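Local coordinates for minor capsid protein VP1 (Human bocavirus 3, PDB 5US7), which forms the T=1 icosahedral capsid of human bocavirus 3 from 60 copies of its coat domain, the longest variant also carrying a phospholipase A2-like region, at residues G47-F50 with V55-K58; P509-D514 with D526-V531; H198-M203 with K211-Q216; G319-G324 with S329-V334. All coordinates share one frame; numbering follows the deposited sequence.

Interaction 1: residues G47-F50 with V55-K58; sequences GSYF and VITK
Phe50 and Val55 run alongside each other from neighbouring strands, the two gamma methyls of the valine turned to the ring. Val55 CG1 sits over one face, 4.0 Å from the centroid of the Phe50 ring and shifted toward its rim, a CH-pi contact; Val55 CG2 meets Phe50 CD1 at 3.4 Å. With CG1 anti to its backbone N (chi1 175°), Val55 also brings that methyl to Ser48 OG, which lies 3.6 Å from it. The same hydroxyl oxygen lies 3.7 Å from Thr57 CG2. These side chains share one face of a two-stranded antiparallel hairpin, strands 47-50 and 54-65. As in other parvovirus coat proteins, the first probably corresponds to strand A, laid on strand B of the jelly roll, and strand 466-482 flanks the hairpin beyond 55-58, where Trp478 NE1 bonds to Thr57 OG1. Helix 109-116 meets the Phe50 side through Asp111 and Arg114. The other face carries Tyr49, Ile56 and Lys58. Tyr49 and Ile56 are a hydrogen-bonded pair: Tyr49 N reaches Ile56 O at 2.8 Å and Ile56 N returns to Tyr49 O at 2.9 Å, while the isoleucine CD1 approaches the tyrosine ring obliquely. Lys58 bends at chi3 and chi4 and folds its ammonium group back to Gly47. Its NZ and its backbone N both bond Gly47 O, at 2.9 and 3.2 Å, from opposite faces of that carbonyl's plane.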
# COMPACT_ATOMS: atom_id res chain seq x y z
N GLY A 47 82.88 -44.93 -6.23
CA GLY A 47 82.13 -45.96 -5.55
C GLY A 47 80.96 -46.47 -6.35
O GLY A 47 80.31 -45.73 -7.10
N SER A 48 80.66 -47.75 -6.17
CA SER A 48 79.54 -48.39 -6.84
C SER A 48 78.37 -48.50 -5.88
O SER A 48 78.54 -48.66 -4.67
CB SER A 48 79.92 -49.78 -7.33
OG SER A 48 78.80 -50.41 -7.92
N TYR A 49 77.17 -48.39 -6.44
CA TYR A 49 75.94 -48.45 -5.66
C TYR A 49 75.02 -49.48 -6.29
O TYR A 49 74.53 -49.27 -7.40
CB TYR A 49 75.30 -47.08 -5.58
CG TYR A 49 73.96 -47.09 -4.91
CD1 TYR A 49 73.86 -47.27 -3.54
CD2 TYR A 49 72.80 -46.90 -5.63
CE1 TYR A 49 72.65 -47.28 -2.92
CE2 TYR A 49 71.58 -46.90 -5.01
CZ TYR A 49 71.51 -47.09 -3.66
OH TYR A 49 70.28 -47.09 -3.04
N PHE A 50 74.77 -50.57 -5.58
CA PHE A 50 73.98 -51.68 -6.07
C PHE A 50 72.54 -51.60 -5.60
O PHE A 50 72.27 -51.30 -4.43
CB PHE A 50 74.57 -53.01 -5.61
CG PHE A 50 75.85 -53.36 -6.29
CD1 PHE A 50 75.85 -54.14 -7.41
CD2 PHE A 50 77.05 -52.88 -5.81
CE1 PHE A 50 77.02 -54.46 -8.04
CE2 PHE A 50 78.21 -53.20 -6.44
CZ PHE A 50 78.20 -53.99 -7.55
N VAL A 55 72.55 -50.71 -11.19
CA VAL A 55 73.81 -50.47 -10.51
C VAL A 55 74.39 -49.18 -11.04
O VAL A 55 74.30 -48.90 -12.24
CB VAL A 55 74.79 -51.64 -10.72
CG1 VAL A 55 76.13 -51.33 -10.11
CG2 VAL A 55 74.22 -52.90 -10.13
N ILE A 56 74.98 -48.38 -10.16
CA ILE A 56 75.59 -47.12 -10.53
C ILE A 56 77.06 -47.19 -10.15
O ILE A 56 77.39 -47.30 -8.97
CB ILE A 56 74.93 -45.94 -9.83
CG1 ILE A 56 73.47 -45.83 -10.24
CG2 ILE A 56 75.64 -44.67 -10.19
CD1 ILE A 56 72.71 -44.84 -9.43
N THR A 57 77.93 -47.14 -11.14
CA THR A 57 79.37 -47.08 -10.91
C THR A 57 79.87 -45.68 -11.19
O THR A 57 79.62 -45.13 -12.26
CB THR A 57 80.12 -48.09 -11.77
OG1 THR A 57 79.81 -47.86 -13.14
CG2 THR A 57 79.75 -49.50 -11.39
N LYS A 58 80.57 -45.11 -10.22
CA LYS A 58 81.10 -43.76 -10.30
C LYS A 58 82.61 -43.84 -10.24
O LYS A 58 83.16 -44.51 -9.37
CB LYS A 58 80.56 -42.92 -9.15
CG LYS A 58 79.07 -42.73 -9.21
CD LYS A 58 78.56 -41.92 -8.05
CE LYS A 58 78.79 -42.64 -6.73
NZ LYS A 58 78.05 -43.93 -6.65

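Interaction 2: residues P509-D514 with D526-V531; sequences PTYHVD and DMCFPV
Tyr511 extends its ring toward the backbone of Cys528, placing OH 3.2 Å from Cys528 N, with the nitrogen at the ring's edge and near its plane. Two beta turns meet here: a type I turn from Pro509 to His512 and a type II turn from Asp526 to Phe529, both in the long C-terminal tail that follows strand 466-482 of the jelly roll. The phenol oxygen also lies 3.4 Å from Cys528 CA, whereas Cys528 SG, whose CB leaves in the other direction, stays 4.2 Å from OH. Beside the ring, Thr510 and Met527 supply the second point of contact, their side chains crossing at an angle. Methionine CG sits between backbone N and carbonyl carbon (chi1 67°), and the chain then runs extended to SD, which is 4.0 Å from both Thr510 OG1 and Thr510 CG2. The threonine hydroxyl has its polar partner elsewhere, Gly500 N. Around the two turns the subunit interfaces close in: Arg489 of a neighbouring subunit packs on Tyr511, and His512 NE2 bonds Pro218 O of a different one. Within the subunit, helix 109-116 touches both turns, Pro109 at Tyr511 and Trp112 at Phe529. Cys528 takes the third position of the type II turn, with the positive phi of 90° that this place calls for, and the turn is closed by Phe529 N bonding to Asp526 O at 2.8 Å.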
# COMPACT_ATOMS: atom_id res chain seq x y z
N PRO A 509 98.31 -60.94 -2.12
CA PRO A 509 97.53 -61.64 -3.15
C PRO A 509 97.30 -60.90 -4.46
O PRO A 509 97.91 -59.87 -4.73
CB PRO A 509 96.19 -61.88 -2.45
CG PRO A 509 96.06 -60.76 -1.56
CD PRO A 509 97.42 -60.46 -1.05
N THR A 510 96.38 -61.44 -5.25
CA THR A 510 96.29 -61.13 -6.67
C THR A 510 95.98 -59.66 -6.93
O THR A 510 96.73 -58.98 -7.62
CB THR A 510 95.24 -62.01 -7.34
OG1 THR A 510 95.67 -63.37 -7.30
CG2 THR A 510 95.02 -61.58 -8.76
N TYR A 511 94.88 -59.16 -6.42
CA TYR A 511 94.49 -57.81 -6.80
C TYR A 511 95.04 -56.73 -5.88
O TYR A 511 94.60 -55.59 -5.96
CB TYR A 511 92.97 -57.68 -6.89
CG TYR A 511 92.40 -58.35 -8.11
CD1 TYR A 511 92.37 -57.70 -9.32
CD2 TYR A 511 91.89 -59.63 -8.04
CE1 TYR A 511 91.85 -58.29 -10.43
CE2 TYR A 511 91.36 -60.23 -9.16
CZ TYR A 511 91.35 -59.55 -10.35
OH TYR A 511 90.82 -60.15 -11.46
N HIS A 512 95.97 -57.06 -4.99
CA HIS A 512 96.19 -56.13 -3.89
C HIS A 512 97.11 -54.97 -4.25
O HIS A 512 96.62 -53.96 -4.76
CB HIS A 512 96.76 -56.89 -2.70
CG HIS A 512 96.54 -56.20 -1.40
ND1 HIS A 512 97.30 -55.14 -0.98
CD2 HIS A 512 95.62 -56.42 -0.44
CE1 HIS A 512 96.87 -54.74 0.20
NE2 HIS A 512 95.85 -55.49 0.55
N VAL A 513 98.43 -55.14 -4.12
CA VAL A 513 99.47 -54.11 -4.29
C VAL A 513 100.81 -54.74 -3.94
O VAL A 513 100.86 -55.71 -3.17
CB VAL A 513 99.19 -52.85 -3.43
CG1 VAL A 513 100.44 -52.11 -3.09
CG2 VAL A 513 98.39 -51.84 -4.20
N ASP A 514 101.91 -54.20 -4.46
CA ASP A 514 103.25 -54.72 -4.24
C ASP A 514 103.97 -53.90 -3.16
O ASP A 514 103.36 -53.11 -2.43
CB ASP A 514 104.01 -54.75 -5.56
CG ASP A 514 105.29 -55.55 -5.49
OD1 ASP A 514 105.55 -56.15 -4.43
OD2 ASP A 514 106.04 -55.56 -6.49
N ASP A 526 90.66 -68.71 -13.85
CA ASP A 526 89.42 -67.98 -14.08
C ASP A 526 89.36 -66.72 -13.25
O ASP A 526 88.34 -66.06 -13.22
CB ASP A 526 88.22 -68.87 -13.76
CG ASP A 526 88.04 -69.98 -14.77
OD1 ASP A 526 88.65 -69.91 -15.86
OD2 ASP A 526 87.27 -70.92 -14.48
N MET A 527 90.43 -66.40 -12.53
CA MET A 527 90.51 -65.06 -11.98
C MET A 527 90.48 -64.07 -13.14
O MET A 527 90.97 -64.36 -14.22
CB MET A 527 91.76 -64.89 -11.11
CG MET A 527 93.07 -64.94 -11.83
SD MET A 527 94.50 -65.07 -10.73
CE MET A 527 94.66 -66.85 -10.59
N CYS A 528 89.89 -62.90 -12.89
CA CYS A 528 89.21 -62.00 -13.83
C CYS A 528 87.73 -62.35 -13.91
O CYS A 528 86.96 -61.57 -14.46
CB CYS A 528 89.80 -62.00 -15.25
SG CYS A 528 91.50 -61.44 -15.41
N PHE A 529 87.31 -63.48 -13.36
CA PHE A 529 85.93 -63.87 -13.08
C PHE A 529 85.00 -63.82 -14.28
O PHE A 529 84.08 -63.01 -14.30
CB PHE A 529 85.38 -62.98 -11.97
CG PHE A 529 86.07 -63.16 -10.66
CD1 PHE A 529 86.82 -64.28 -10.40
CD2 PHE A 529 85.95 -62.21 -9.67
CE1 PHE A 529 87.45 -64.45 -9.20
CE2 PHE A 529 86.58 -62.38 -8.46
CZ PHE A 529 87.33 -63.50 -8.23
N PRO A 530 85.15 -64.71 -15.25
CA PRO A 530 84.27 -64.68 -16.42
C PRO A 530 82.80 -64.71 -16.04
O PRO A 530 82.41 -65.27 -15.01
CB PRO A 530 84.65 -65.96 -17.17
CG PRO A 530 85.87 -66.48 -16.52
CD PRO A 530 86.33 -65.54 -15.50
N VAL A 531 81.97 -64.08 -16.86
CA VAL A 531 80.54 -64.33 -16.79
C VAL A 531 80.23 -65.67 -17.43
O VAL A 531 81.06 -66.26 -18.12
CB VAL A 531 79.72 -63.20 -17.44
CG1 VAL A 531 80.00 -61.88 -16.76
CG2 VAL A 531 79.98 -63.15 -18.91

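Interaction 3: residues H198-M203 with K211-Q216; sequences HELAEM and KAIALQ
Met203 lies across the side of helix 210-215, meeting Lys211 and Ala214, which are one turn apart. Its CB points toward the helix, and CG stands between backbone N and carbonyl carbon (chi1 72°). From CB the chain runs extended through CG, which delivers SD to the foot of Lys211: the sulfur is 3.6 Å from Lys211 CB and 3.7 Å from Lys211 CA, while the lysine's own chain crosses it obliquely. A bend at chi3 (86°) then turns CE along the helix to Ala214, where it lies 3.5 Å from Ala214 CB. That same alanine methyl is met by Ala201 CB, also at 3.5 Å, so Ala214 CB is touched from the loop by Met203 CE and Ala201 CB. One residue earlier in the helix, Ile213 turns CG2 to the loop, 3.4 Å from Leu200 O, and its CD1 comes within 4.2 Å of Leu200 CB. Between side chains the contact is aliphatic carbon and one sulfur, while Leu200 lends its carbonyl oxygen and Ala214 its backbone N; small alanines let loop and helix come close. The helix is short and stands at a subunit interface. The loop, which follows strand 185-190, packs on one flank of helix 210-215; beyond the pair, Leu499 and Ile501 of one neighbouring subunit reach Lys211 and Met203, and Leu375 of another packs on Ala212, whose CB points away from the loop.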
# COMPACT_ATOMS: atom_id res chain seq x y z
N HIS A 198 96.79 -48.25 -47.89
CA HIS A 198 97.99 -47.70 -48.50
C HIS A 198 98.30 -48.40 -49.82
O HIS A 198 98.58 -47.74 -50.83
CB HIS A 198 99.17 -47.80 -47.55
CG HIS A 198 100.41 -47.14 -48.06
ND1 HIS A 198 101.29 -47.77 -48.90
CD2 HIS A 198 100.89 -45.90 -47.86
CE1 HIS A 198 102.28 -46.95 -49.19
NE2 HIS A 198 102.06 -45.80 -48.57
N GLU A 199 98.24 -49.72 -49.84
CA GLU A 199 98.02 -50.43 -51.09
C GLU A 199 96.68 -49.98 -51.64
O GLU A 199 95.85 -49.44 -50.91
CB GLU A 199 98.01 -51.93 -50.84
CG GLU A 199 99.35 -52.49 -50.44
CD GLU A 199 100.33 -52.40 -51.57
OE1 GLU A 199 99.90 -52.70 -52.70
OE2 GLU A 199 101.50 -52.03 -51.35
N LEU A 200 96.47 -50.15 -52.95
CA LEU A 200 95.25 -49.59 -53.53
C LEU A 200 95.26 -48.08 -53.33
O LEU A 200 94.66 -47.60 -52.37
CB LEU A 200 93.98 -50.18 -52.90
CG LEU A 200 93.35 -51.50 -53.32
CD1 LEU A 200 94.23 -52.66 -52.94
CD2 LEU A 200 92.00 -51.62 -52.66
N ALA A 201 95.91 -47.35 -54.24
CA ALA A 201 96.48 -46.01 -54.06
C ALA A 201 97.83 -46.02 -53.37
O ALA A 201 98.07 -45.21 -52.47
CB ALA A 201 95.54 -45.10 -53.27
N GLU A 202 98.70 -46.93 -53.77
CA GLU A 202 100.11 -46.85 -53.40
C GLU A 202 100.66 -45.45 -53.73
O GLU A 202 101.18 -44.80 -52.83
CB GLU A 202 100.93 -47.94 -54.09
CG GLU A 202 100.64 -49.36 -53.70
CD GLU A 202 101.34 -50.33 -54.63
OE1 GLU A 202 101.74 -49.90 -55.72
OE2 GLU A 202 101.52 -51.50 -54.26
N MET A 203 100.57 -44.95 -54.98
CA MET A 203 100.25 -45.68 -56.20
C MET A 203 101.56 -45.84 -56.96
O MET A 203 102.42 -44.96 -56.89
CB MET A 203 99.21 -44.95 -57.05
CG MET A 203 99.74 -43.71 -57.73
SD MET A 203 98.44 -42.68 -58.40
CE MET A 203 98.03 -41.72 -56.96
N LYS A 211 94.86 -44.53 -58.72
CA LYS A 211 94.81 -43.07 -58.75
C LYS A 211 93.41 -42.56 -58.43
O LYS A 211 93.26 -41.55 -57.73
CB LYS A 211 95.26 -42.55 -60.11
CG LYS A 211 95.29 -41.03 -60.18
CD LYS A 211 95.92 -40.55 -61.46
CE LYS A 211 95.92 -39.04 -61.53
NZ LYS A 211 94.56 -38.50 -61.72
N ALA A 212 92.38 -43.24 -58.92
CA ALA A 212 91.02 -42.86 -58.54
C ALA A 212 90.76 -43.15 -57.08
O ALA A 212 90.00 -42.43 -56.43
CB ALA A 212 90.01 -43.60 -59.41
N ILE A 213 91.38 -44.20 -56.53
CA ILE A 213 91.23 -44.48 -55.11
C ILE A 213 92.04 -43.50 -54.28
O ILE A 213 91.64 -43.13 -53.17
CB ILE A 213 91.62 -45.93 -54.81
CG1 ILE A 213 90.64 -46.90 -55.47
CG2 ILE A 213 91.67 -46.19 -53.32
CD1 ILE A 213 91.07 -48.34 -55.39
N ALA A 214 93.19 -43.06 -54.79
CA ALA A 214 93.97 -42.07 -54.06
C ALA A 214 93.28 -40.72 -54.06
O ALA A 214 93.29 -40.00 -53.06
CB ALA A 214 95.36 -41.93 -54.67
N LEU A 215 92.68 -40.38 -55.18
CA LEU A 215 92.19 -39.02 -55.36
C LEU A 215 90.90 -38.82 -54.60
O LEU A 215 90.59 -37.70 -54.19
CB LEU A 215 92.05 -38.79 -56.86
CG LEU A 215 92.06 -37.38 -57.37
CD1 LEU A 215 93.38 -36.79 -56.96
CD2 LEU A 215 92.02 -37.50 -58.84
N GLN A 216 90.14 -39.89 -54.41
CA GLN A 216 89.10 -39.95 -53.40
C GLN A 216 89.70 -40.42 -52.09
O GLN A 216 90.05 -41.59 -51.96
CB GLN A 216 88.01 -40.93 -53.80
CG GLN A 216 87.00 -40.49 -54.80
CD GLN A 216 86.10 -41.65 -55.15
OE1 GLN A 216 86.57 -42.77 -55.30
NE2 GLN A 216 84.81 -41.41 -55.15

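Interaction 4: residues G319-G324 with S329-V334; sequences GVDPEG and SGRAGV
Gly319 opens the contact, its CA lying 3.9 Å from Val334 O. It belongs to a short, weakly bonded strand, 319-320, which is joined by a loop to a four-residue, weakly bonded helix, 331-334; both stand at a subunit interface, where Gly319 and Val320 pair antiparallel with a strand of a neighbouring subunit, so the sheet runs on across it. Val320 turns its side chain away from the helix, where it packs on Met377 of that neighbour, and offers its backbone instead: Val320 O faces Val334 CG1. This methyl is anti to the valine's backbone N (chi1 176°), which points it at the strand. Asp321 follows, with its CB 4.2 Å from the same Val334 CG1, and its carboxylate forms the charged pair that completes the contact. Arg331 folds back through bends at chi2 and chi3, bringing its guanidinium across to the aspartate, and Tyr384 of the neighbouring subunit adds a cation-pi contact to it. The carboxylate and guanidinium planes stand nearly perpendicular, 88° apart, rather than meeting flat, and the salt bridge is single and rather long, Asp321 OD2 to Arg331 NH1 at 3.4 Å.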
# COMPACT_ATOMS: atom_id res chain seq x y z
N GLY A 319 89.41 -58.60 -47.00
CA GLY A 319 90.01 -57.50 -47.72
C GLY A 319 89.23 -57.15 -48.97
O GLY A 319 88.16 -57.70 -49.23
N VAL A 320 89.78 -56.21 -49.73
CA VAL A 320 89.17 -55.72 -50.96
C VAL A 320 90.26 -55.54 -52.00
O VAL A 320 91.28 -54.90 -51.73
CB VAL A 320 88.40 -54.40 -50.73
CG1 VAL A 320 87.19 -54.63 -49.86
CG2 VAL A 320 89.30 -53.37 -50.08
N ASP A 321 90.06 -56.11 -53.19
CA ASP A 321 91.07 -56.06 -54.24
C ASP A 321 90.44 -55.87 -55.62
O ASP A 321 90.20 -56.83 -56.35
CB ASP A 321 91.94 -57.32 -54.22
CG ASP A 321 91.12 -58.59 -54.26
OD1 ASP A 321 89.88 -58.50 -54.15
OD2 ASP A 321 91.72 -59.68 -54.42
N PRO A 322 90.18 -54.62 -56.01
CA PRO A 322 89.67 -54.37 -57.36
C PRO A 322 90.65 -54.84 -58.42
O PRO A 322 91.85 -55.02 -58.17
CB PRO A 322 89.51 -52.85 -57.41
CG PRO A 322 89.39 -52.44 -55.98
CD PRO A 322 90.31 -53.37 -55.25
N GLU A 323 90.14 -55.06 -59.63
CA GLU A 323 91.00 -55.47 -60.73
C GLU A 323 91.74 -54.26 -61.29
O GLU A 323 91.29 -53.12 -61.17
CB GLU A 323 90.20 -56.15 -61.83
CG GLU A 323 89.31 -55.24 -62.66
CD GLU A 323 87.98 -54.96 -61.99
OE1 GLU A 323 87.78 -55.40 -60.84
OE2 GLU A 323 87.13 -54.30 -62.63
N GLY A 324 92.88 -54.53 -61.91
CA GLY A 324 93.73 -53.46 -62.40
C GLY A 324 94.29 -52.59 -61.31
O GLY A 324 94.59 -51.42 -61.54
N SER A 329 103.08 -55.84 -53.19
CA SER A 329 103.31 -56.70 -52.03
C SER A 329 102.07 -57.53 -51.70
O SER A 329 100.96 -57.25 -52.15
CB SER A 329 103.70 -55.85 -50.82
OG SER A 329 103.88 -56.66 -49.67
N GLY A 330 102.29 -58.57 -50.91
CA GLY A 330 101.34 -59.66 -50.77
C GLY A 330 100.06 -59.37 -50.02
O GLY A 330 99.71 -58.21 -49.79
N ARG A 331 99.37 -60.44 -49.63
CA ARG A 331 97.98 -60.34 -49.19
C ARG A 331 97.83 -59.53 -47.91
O ARG A 331 96.74 -59.02 -47.63
CB ARG A 331 97.41 -61.74 -49.00
CG ARG A 331 95.93 -61.78 -48.73
CD ARG A 331 95.22 -61.13 -49.88
NE ARG A 331 95.57 -61.79 -51.13
CZ ARG A 331 95.21 -61.36 -52.33
NH1 ARG A 331 94.47 -60.26 -52.45
NH2 ARG A 331 95.59 -62.02 -53.41
N ALA A 332 98.89 -59.41 -47.12
CA ALA A 332 98.78 -58.72 -45.83
C ALA A 332 98.33 -57.28 -46.01
O ALA A 332 97.40 -56.83 -45.33
CB ALA A 332 100.11 -58.78 -45.10
N GLY A 333 98.96 -56.54 -46.92
CA GLY A 333 98.64 -55.14 -47.10
C GLY A 333 97.23 -54.87 -47.57
O GLY A 333 96.70 -53.78 -47.32
N VAL A 334 96.61 -55.83 -48.24
CA VAL A 334 95.28 -55.61 -48.78
C VAL A 334 94.20 -55.80 -47.72
O VAL A 334 93.15 -55.15 -47.77
CB VAL A 334 95.06 -56.55 -49.98
CG1 VAL A 334 93.66 -56.43 -50.51
CG2 VAL A 334 96.06 -56.23 -51.07

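How the interactions relate
The four contacts form two groups on opposite sides of the chain's centre. Interactions 1 and 2 have centres about 20 Å apart and do not touch, yet helix 109-116 borders both, linking the hairpin of the jelly roll to the C-terminal tail. Interactions 3 and 4, with centres about 12 Å apart, do touch: Leu200 CD2 lies 3.5 Å from Val320 O and 3.6 Å from Pro322 CD. Both also reach the same neighbouring subunit. In sequence the order is 1, 3, 4, 2, so the chain leaves the first group, builds the second, and returns. Interactions 2, 3 and 4 all border other copies, so these three parts of the chain contribute to subunit interfaces of the capsid.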